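Local coordinates for delta-aminolevulinic acid dehydratase (Toxoplasma gondii ME49, PDB 3OBK), which catalyses the asymmetric condensation of two molecules of 5-aminolevulinic acid to the pyrrole porphobilinogen, an early step of tetrapyrrole biosynthesis, at the interface of chains A and B. Sequence-based numbering; all coordinates share one arbitrary frame. Chains: chain A/B, Delta-aminolevulinic acid dehydratase.

The interface of chains A and B. Residues chain A 33, 36-38, 319; chain B 242, 244-245.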
loop_
_atom_site.group_PDB
_atom_site.type_symbol
_atom_site.label_atom_id
_atom_site.label_comp_id
_atom_site.label_asym_id
_atom_site.label_seq_id
_atom_site.Cartn_x
_atom_site.Cartn_y
_atom_site.Cartn_z
ATOM N N ARG A 33 23.595 20.773 -4.725
ATOM C CA ARG A 33 23.324 19.553 -5.471
ATOM C C ARG A 33 23.989 18.328 -4.803
ATOM O O ARG A 33 23.388 17.253 -4.699
ATOM C CB ARG A 33 23.737 19.717 -6.917
ATOM C CG ARG A 33 22.861 20.750 -7.679
ATOM C CD ARG A 33 22.986 20.612 -9.211
ATOM N NE ARG A 33 24.324 20.961 -9.659
ATOM C CZ ARG A 33 24.780 22.206 -9.808
ATOM N NH1 ARG A 33 26.029 22.407 -10.218
ATOM N NH2 ARG A 33 24.001 23.259 -9.571
ATOM N N VAL A 36 22.180 17.061 -1.566
ATOM C CA VAL A 36 20.915 16.363 -1.790
ATOM C C VAL A 36 20.978 15.224 -2.826
ATOM O O VAL A 36 19.952 14.639 -3.127
ATOM C CB VAL A 36 19.750 17.351 -2.213
ATOM C CG1 VAL A 36 19.731 18.586 -1.354
ATOM C CG2 VAL A 36 19.829 17.719 -3.677
ATOM N N GLN A 37 22.160 14.898 -3.342
ATOM C CA GLN A 37 22.330 13.882 -4.388
ATOM C C GLN A 37 21.976 12.491 -3.880
ATOM O O GLN A 37 22.530 12.029 -2.913
ATOM C CB GLN A 37 23.793 13.912 -4.855
ATOM C CG GLN A 37 24.197 12.954 -5.945
ATOM C CD GLN A 37 25.672 13.064 -6.335
ATOM O OE1 GLN A 37 26.293 14.111 -6.191
ATOM N NE2 GLN A 37 26.219 11.987 -6.883
ATOM N N GLU A 38 21.054 11.814 -4.536
ATOM C CA GLU A 38 20.495 10.592 -3.997
ATOM C C GLU A 38 21.281 9.346 -4.367
ATOM O O GLU A 38 21.090 8.314 -3.758
ATOM C CB GLU A 38 19.075 10.383 -4.519
ATOM C CG GLU A 38 18.072 11.539 -4.313
ATOM C CD GLU A 38 16.723 11.297 -5.061
ATOM O OE1 GLU A 38 16.421 10.113 -5.388
ATOM O OE2 GLU A 38 15.983 12.282 -5.342
ATOM N N LYS A 319 25.303 6.374 -13.758
ATOM C CA LYS A 319 24.478 7.007 -12.749
ATOM C C LYS A 319 23.019 6.619 -12.919
ATOM O O LYS A 319 22.341 6.359 -11.934
ATOM C CB LYS A 319 24.618 8.536 -12.789
ATOM C CG LYS A 319 23.930 9.285 -11.691
ATOM C CD LYS A 319 24.395 8.859 -10.311
ATOM C CE LYS A 319 25.818 9.234 -10.009
ATOM N NZ LYS A 319 26.024 10.732 -9.873
ATOM N N ASP B 242 19.370 16.945 -11.773
ATOM C CA ASP B 242 20.502 16.087 -11.597
ATOM C C ASP B 242 20.107 14.642 -11.951
ATOM O O ASP B 242 19.166 14.102 -11.392
ATOM C CB ASP B 242 20.909 16.182 -10.136
ATOM C CG ASP B 242 22.168 15.442 -9.841
ATOM O OD1 ASP B 242 22.564 14.601 -10.678
ATOM O OD2 ASP B 242 22.745 15.707 -8.761
ATOM N N SER B 244 21.287 12.090 -10.899
ATOM C CA SER B 244 21.435 11.302 -9.683
ATOM C C SER B 244 20.114 11.112 -8.905
ATOM O O SER B 244 19.995 10.191 -8.043
ATOM C CB SER B 244 22.489 11.958 -8.780
ATOM O OG SER B 244 23.695 12.265 -9.490
ATOM N N ASN B 245 19.113 11.937 -9.197
ATOM C CA ASN B 245 17.920 11.990 -8.373
ATOM C C ASN B 245 16.673 11.415 -9.000
ATOM O O ASN B 245 16.330 11.776 -10.131
ATOM C CB ASN B 245 17.656 13.443 -8.019
ATOM C CG ASN B 245 18.799 14.065 -7.218
ATOM O OD1 ASN B 245 19.748 13.360 -6.817
ATOM N ND2 ASN B 245 18.720 15.393 -6.993
HETATM O O HOH W 1 21.434 16.660 -6.698
#
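The C-terminal end of helix 30-36 of chain A, the loop that follows it and helix 310-324 meet a loop of chain B holding B:Asp242, B:Ser244 and B:Asn245. A:Lys319, bent at three successive torsions, curls over B:Ser244, and its terminal amine NZ donates to the hydroxyl OG of B:Ser244 at 2.8 Å. A small hydroxyl suits this place because B:Ser244 OG can accept from the lysine while donating to B:Asp242 OD1 (2.9 Å). The same carboxylate oxygen takes the backbone N of B:Ser244, both donors coming from one face of its plane, an Asx-turn-like arrangement that probably stiffens the loop. A:Lys319 NZ lies 5.3 Å from B:Asp242 OD1, where opposite charges may add a long-range attraction.

A:Gln37 lays its extended chain, with CG anti to the backbone N (chi1 -179°), against the serine; its methylene CG packs 3.5 Å from B:Ser244 CB, with the polar amide kept at the chain's end. B:Asn245 uses both ends of its amide: OD1 accepts the backbone N of A:Glu38 at 3.0 Å, the donor tilted 31° from the carbonyl plane, while ND2 bonds a water. That water lies 2.6 Å from B:Asp242 OD2 and also meets A:Arg33 O, in the helix's last turn. The flat carboxylate of A:Glu38 suits stacking on the asparagine amide, their planes 4° apart. Repeated by two-fold symmetry, the patch joins the N-terminal segment and helix 310-324 of each subunit to its partner's loop, probably contributing to dimer cohesion within the octamer.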